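Local coordinates for C24 protein (Bizionia argentinensis JUB59, PDB 6OV6), which probably forms the receptor-binding tip of the long tail fiber of a temperate bacteriophage, as a manganese-binding trimer, at residues 137-151 against 265-277. Sequence-based numbering, arbitrary orientation.
Sequences YSGSVNNIPSGWQLC and APYYTLAYIIYIG
Within its chain, the C-terminal strand 267-275 is the middle of a three-stranded antiparallel sheet, gripped along one edge by Tyr137 and along the other by 148-150. Tyr137 and Ala271 exchange two backbone bonds, the one from Tyr137 N weak. On the other edge Gln149 and Ile274 form a hydrogen-bonded pair with two good bonds, Ile274 N lying 2.8 Å from Gln149 O, and Cys151 N donates almost straight (173°) to Tyr272 O. Past the strand end, the Pro145-Trp148 type II turn presents Gly147 O to two donors just before the C-terminus, Ile276 N at 2.8 Å and Gly277 N at 3.2 Å. Trp148 lies across Tyr275: CB of Tyr275 sits over the centre of the six-membered ring, 3.7 Å from its centroid, while the tyrosine edge meets the five-membered ring in a T-shaped pair, planes at 68°. Ile273, with chi1 at 66° setting CG1 between backbone N and carbonyl carbon, wedges CD1 between Trp148 CE3 (3.6 Å) and Tyr137 CD1 (3.7 Å). Trp148 NE1 hydrogen-bonds to Arg125 O of a second subunit, and that arginine's side chain forms a salt bridge with the Gly277 carboxylate. Together the strands make an antiparallel sheet, order 1-3-2, that runs on into a second subunit of the trimeric fiber.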
loop_
_atom_site.group_PDB
_atom_site.type_symbol
_atom_site.label_atom_id
_atom_site.label_comp_id
_atom_site.label_asym_id
_atom_site.label_seq_id
_atom_site.Cartn_x
_atom_site.Cartn_y
_atom_site.Cartn_z
ATOM N N TYR A 137 -10.800 -6.102 -4.988
ATOM C CA TYR A 137 -12.216 -6.299 -5.314
ATOM C C TYR A 137 -13.038 -5.155 -4.754
ATOM O O TYR A 137 -12.917 -4.817 -3.569
ATOM C CB TYR A 137 -12.678 -7.670 -4.775
ATOM C CG TYR A 137 -14.144 -7.999 -4.956
ATOM C CD1 TYR A 137 -14.654 -8.351 -6.210
ATOM C CD2 TYR A 137 -15.013 -8.018 -3.866
ATOM C CE1 TYR A 137 -16.004 -8.694 -6.370
ATOM C CE2 TYR A 137 -16.358 -8.370 -4.014
ATOM C CZ TYR A 137 -16.844 -8.716 -5.265
ATOM O OH TYR A 137 -18.164 -9.073 -5.389
ATOM N N SER A 138 -13.831 -4.531 -5.624
ATOM C CA SER A 138 -14.677 -3.388 -5.266
ATOM C C SER A 138 -16.179 -3.705 -5.434
ATOM O O SER A 138 -17.022 -2.825 -5.261
ATOM C CB SER A 138 -14.295 -2.158 -6.074
ATOM O OG SER A 138 -14.426 -2.387 -7.463
ATOM N N GLY A 139 -16.486 -4.957 -5.770
ATOM C CA GLY A 139 -17.862 -5.414 -5.941
ATOM C C GLY A 139 -18.502 -5.680 -4.595
ATOM O O GLY A 139 -17.902 -5.384 -3.553
ATOM N N SER A 140 -19.720 -6.269 -4.591
ATOM C CA SER A 140 -20.423 -6.553 -3.340
ATOM C C SER A 140 -19.721 -7.602 -2.489
ATOM O O SER A 140 -19.488 -8.711 -2.958
ATOM C CB SER A 140 -21.883 -6.940 -3.600
ATOM O OG SER A 140 -22.510 -7.427 -2.424
ATOM N N VAL A 141 -19.384 -7.253 -1.234
ATOM C CA VAL A 141 -18.731 -8.156 -0.284
ATOM C C VAL A 141 -19.652 -9.315 0.145
ATOM O O VAL A 141 -19.168 -10.308 0.683
ATOM C CB VAL A 141 -18.110 -7.421 0.937
ATOM C CG1 VAL A 141 -16.939 -6.530 0.497
ATOM C CG2 VAL A 141 -19.164 -6.605 1.702
ATOM N N ASN A 142 -20.963 -9.170 -0.077
ATOM C CA ASN A 142 -21.966 -10.197 0.246
ATOM C C ASN A 142 -22.234 -11.120 -0.940
ATOM O O ASN A 142 -22.911 -12.144 -0.779
ATOM C CB ASN A 142 -23.276 -9.562 0.725
ATOM C CG ASN A 142 -23.114 -8.584 1.851
ATOM O OD1 ASN A 142 -23.367 -7.394 1.673
ATOM N ND2 ASN A 142 -22.660 -9.048 3.014
ATOM N N ASN A 143 -21.689 -10.770 -2.123
ATOM C CA ASN A 143 -21.851 -11.538 -3.358
ATOM C C ASN A 143 -20.489 -11.810 -4.034
ATOM O O ASN A 143 -20.310 -11.535 -5.221
ATOM C CB ASN A 143 -22.858 -10.844 -4.294
ATOM C CG ASN A 143 -23.321 -11.684 -5.467
ATOM O OD1 ASN A 143 -23.406 -12.922 -5.398
ATOM N ND2 ASN A 143 -23.609 -11.023 -6.582
ATOM N N ILE A 144 -19.530 -12.347 -3.265
ATOM C CA ILE A 144 -18.200 -12.686 -3.788
ATOM C C ILE A 144 -18.395 -13.831 -4.812
ATOM O O ILE A 144 -19.052 -14.821 -4.476
ATOM C CB ILE A 144 -17.191 -13.032 -2.657
ATOM C CG1 ILE A 144 -16.868 -11.756 -1.816
ATOM C CG2 ILE A 144 -15.898 -13.627 -3.233
ATOM C CD1 ILE A 144 -16.191 -12.003 -0.458
ATOM N N PRO A 145 -17.885 -13.681 -6.061
ATOM C CA PRO A 145 -18.087 -14.732 -7.077
ATOM C C PRO A 145 -17.714 -16.158 -6.674
ATOM O O PRO A 145 -16.860 -16.380 -5.811
ATOM C CB PRO A 145 -17.265 -14.226 -8.271
ATOM C CG PRO A 145 -17.273 -12.733 -8.105
ATOM C CD PRO A 145 -17.118 -12.545 -6.625
ATOM N N SER A 146 -18.390 -17.139 -7.311
ATOM C CA SER A 146 -18.200 -18.557 -7.070
ATOM C C SER A 146 -16.750 -18.967 -7.270
ATOM O O SER A 146 -16.127 -18.601 -8.275
ATOM C CB SER A 146 -19.113 -19.374 -7.992
ATOM O OG SER A 146 -18.824 -20.755 -7.882
ATOM N N GLY A 147 -16.219 -19.702 -6.303
ATOM C CA GLY A 147 -14.835 -20.165 -6.340
ATOM C C GLY A 147 -13.876 -19.200 -5.663
ATOM O O GLY A 147 -12.720 -19.540 -5.429
ATOM N N TRP A 148 -14.352 -18.005 -5.339
ATOM C CA TRP A 148 -13.541 -16.964 -4.683
ATOM C C TRP A 148 -13.943 -16.800 -3.222
ATOM O O TRP A 148 -15.098 -17.055 -2.873
ATOM C CB TRP A 148 -13.707 -15.612 -5.410
ATOM C CG TRP A 148 -13.183 -15.601 -6.817
ATOM C CD1 TRP A 148 -13.804 -16.092 -7.932
ATOM C CD2 TRP A 148 -11.960 -14.997 -7.270
ATOM N NE1 TRP A 148 -13.023 -15.870 -9.045
ATOM C CE2 TRP A 148 -11.883 -15.201 -8.666
ATOM C CE3 TRP A 148 -10.919 -14.289 -6.624
ATOM C CZ2 TRP A 148 -10.807 -14.724 -9.432
ATOM C CZ3 TRP A 148 -9.836 -13.854 -7.370
ATOM C CH2 TRP A 148 -9.782 -14.068 -8.757
ATOM N N GLN A 149 -13.020 -16.293 -2.393
ATOM C CA GLN A 149 -13.313 -15.976 -0.999
ATOM C C GLN A 149 -12.436 -14.811 -0.562
ATOM O O GLN A 149 -11.408 -14.544 -1.181
ATOM C CB GLN A 149 -13.072 -17.188 -0.067
ATOM C CG GLN A 149 -11.609 -17.532 0.180
ATOM C CD GLN A 149 -11.446 -18.432 1.376
ATOM O OE1 GLN A 149 -11.640 -19.652 1.290
ATOM N NE2 GLN A 149 -11.043 -17.852 2.501
ATOM N N LEU A 150 -12.803 -14.191 0.555
ATOM C CA LEU A 150 -12.041 -13.119 1.180
ATOM C C LEU A 150 -10.716 -13.703 1.708
ATOM O O LEU A 150 -10.690 -14.845 2.193
ATOM C CB LEU A 150 -12.902 -12.593 2.341
ATOM C CG LEU A 150 -12.693 -11.162 2.826
ATOM C CD1 LEU A 150 -13.073 -10.127 1.736
ATOM C CD2 LEU A 150 -13.496 -10.922 4.099
ATOM N N CYS A 151 -9.599 -12.946 1.595
ATOM C CA CYS A 151 -8.315 -13.368 2.171
ATOM C C CYS A 151 -8.436 -13.048 3.670
ATOM O O CYS A 151 -8.126 -11.931 4.106
ATOM C CB CYS A 151 -7.148 -12.628 1.527
ATOM S SG CYS A 151 -6.920 -13.035 -0.230
ATOM N N ALA A 265 -1.362 6.945 6.072
ATOM C CA ALA A 265 -1.336 7.797 4.895
ATOM C C ALA A 265 -2.771 7.719 4.264
ATOM O O ALA A 265 -3.567 6.874 4.729
ATOM C CB ALA A 265 -0.283 7.286 3.916
ATOM N N PRO A 266 -3.133 8.585 3.261
ATOM C CA PRO A 266 -4.490 8.540 2.682
ATOM C C PRO A 266 -4.835 7.173 2.131
ATOM O O PRO A 266 -4.136 6.678 1.261
ATOM C CB PRO A 266 -4.465 9.642 1.616
ATOM C CG PRO A 266 -3.416 10.616 2.144
ATOM C CD PRO A 266 -2.355 9.697 2.668
ATOM N N TYR A 267 -5.843 6.539 2.729
ATOM C CA TYR A 267 -6.206 5.152 2.408
ATOM C C TYR A 267 -7.587 5.024 1.772
ATOM O O TYR A 267 -8.418 5.926 1.891
ATOM C CB TYR A 267 -6.046 4.251 3.659
ATOM C CG TYR A 267 -7.010 4.519 4.805
ATOM C CD1 TYR A 267 -8.341 4.084 4.745
ATOM C CD2 TYR A 267 -6.573 5.139 5.979
ATOM C CE1 TYR A 267 -9.214 4.279 5.824
ATOM C CE2 TYR A 267 -7.423 5.304 7.074
ATOM C CZ TYR A 267 -8.740 4.873 6.989
ATOM O OH TYR A 267 -9.589 5.093 8.039
ATOM N N TYR A 268 -7.825 3.892 1.113
ATOM C CA TYR A 268 -9.084 3.584 0.429
ATOM C C TYR A 268 -9.322 2.084 0.639
ATOM O O TYR A 268 -8.460 1.259 0.307
ATOM C CB TYR A 268 -8.962 3.919 -1.068
ATOM C CG TYR A 268 -10.294 4.039 -1.777
ATOM C CD1 TYR A 268 -10.789 5.280 -2.170
ATOM C CD2 TYR A 268 -11.052 2.909 -2.081
ATOM C CE1 TYR A 268 -11.997 5.392 -2.868
ATOM C CE2 TYR A 268 -12.270 3.012 -2.754
ATOM C CZ TYR A 268 -12.756 4.261 -3.112
ATOM O OH TYR A 268 -13.958 4.355 -3.783
ATOM N N THR A 269 -10.497 1.737 1.207
ATOM C CA THR A 269 -10.804 0.355 1.523
ATOM C C THR A 269 -11.284 -0.434 0.295
ATOM O O THR A 269 -12.269 -0.072 -0.344
ATOM C CB THR A 269 -11.850 0.258 2.675
ATOM O OG1 THR A 269 -11.422 1.026 3.794
ATOM C CG2 THR A 269 -12.110 -1.193 3.102
ATOM N N LEU A 270 -10.587 -1.525 0.002
ATOM C CA LEU A 270 -10.970 -2.491 -1.025
ATOM C C LEU A 270 -10.858 -3.880 -0.388
ATOM O O LEU A 270 -10.055 -4.079 0.525
ATOM C CB LEU A 270 -10.073 -2.400 -2.278
ATOM C CG LEU A 270 -10.112 -1.097 -3.093
ATOM C CD1 LEU A 270 -9.134 -1.172 -4.282
ATOM C CD2 LEU A 270 -11.525 -0.799 -3.632
ATOM N N ALA A 271 -11.595 -4.859 -0.906
ATOM C CA ALA A 271 -11.467 -6.202 -0.373
ATOM C C ALA A 271 -10.366 -6.950 -1.128
ATOM O O ALA A 271 -10.204 -6.774 -2.339
ATOM C CB ALA A 271 -12.785 -6.947 -0.517
ATOM N N TYR A 272 -9.620 -7.775 -0.405
ATOM C CA TYR A 272 -8.633 -8.701 -0.958
ATOM C C TYR A 272 -9.338 -10.057 -1.027
ATOM O O TYR A 272 -9.773 -10.594 0.003
ATOM C CB TYR A 272 -7.365 -8.810 -0.121
ATOM C CG TYR A 272 -6.483 -7.609 -0.307
ATOM C CD1 TYR A 272 -5.797 -7.409 -1.500
ATOM C CD2 TYR A 272 -6.374 -6.639 0.686
ATOM C CE1 TYR A 272 -5.012 -6.281 -1.699
ATOM C CE2 TYR A 272 -5.585 -5.492 0.495
ATOM C CZ TYR A 272 -4.935 -5.308 -0.716
ATOM O OH TYR A 272 -4.191 -4.191 -0.987
ATOM N N ILE A 273 -9.510 -10.564 -2.237
ATOM C CA ILE A 273 -10.160 -11.865 -2.445
ATOM C C ILE A 273 -9.190 -12.794 -3.163
ATOM O O ILE A 273 -8.223 -12.331 -3.771
ATOM C CB ILE A 273 -11.528 -11.763 -3.170
ATOM C CG1 ILE A 273 -11.386 -11.256 -4.650
ATOM C CG2 ILE A 273 -12.590 -10.997 -2.330
ATOM C CD1 ILE A 273 -12.687 -11.379 -5.505
ATOM N N ILE A 274 -9.460 -14.104 -3.138
ATOM C CA ILE A 274 -8.567 -15.045 -3.803
ATOM C C ILE A 274 -9.355 -16.209 -4.399
ATOM O O ILE A 274 -10.384 -16.590 -3.860
ATOM C CB ILE A 274 -7.453 -15.518 -2.831
ATOM C CG1 ILE A 274 -6.262 -16.181 -3.556
ATOM C CG2 ILE A 274 -7.989 -16.336 -1.649
ATOM C CD1 ILE A 274 -4.994 -16.121 -2.810
ATOM N N TYR A 275 -8.877 -16.735 -5.505
ATOM C CA TYR A 275 -9.539 -17.862 -6.126
ATOM C C TYR A 275 -9.066 -19.167 -5.461
ATOM O O TYR A 275 -7.883 -19.444 -5.438
ATOM C CB TYR A 275 -9.285 -17.881 -7.627
ATOM C CG TYR A 275 -10.042 -19.000 -8.305
ATOM C CD1 TYR A 275 -11.408 -18.898 -8.547
ATOM C CD2 TYR A 275 -9.403 -20.180 -8.663
ATOM C CE1 TYR A 275 -12.112 -19.935 -9.161
ATOM C CE2 TYR A 275 -10.106 -21.234 -9.257
ATOM C CZ TYR A 275 -11.456 -21.105 -9.501
ATOM O OH TYR A 275 -12.130 -22.141 -10.100
ATOM N N ILE A 276 -10.009 -19.950 -4.949
ATOM C CA ILE A 276 -9.757 -21.236 -4.293
ATOM C C ILE A 276 -10.078 -22.392 -5.255
ATOM O O ILE A 276 -9.235 -23.256 -5.470
ATOM C CB ILE A 276 -10.509 -21.341 -2.928
ATOM C CG1 ILE A 276 -10.048 -20.226 -1.928
ATOM C CG2 ILE A 276 -10.376 -22.753 -2.283
ATOM C CD1 ILE A 276 -8.527 -20.262 -1.431
ATOM N N GLY A 277 -11.265 -22.374 -5.836
ATOM C CA GLY A 277 -11.694 -23.423 -6.770
ATOM C C GLY A 277 -13.201 -23.627 -6.722
ATOM O O GLY A 277 -13.799 -23.445 -5.633
ATOM O OXT GLY A 277 -13.771 -24.007 -7.767
HETATM O O HOH W 1 -9.172 -9.981 2.743
#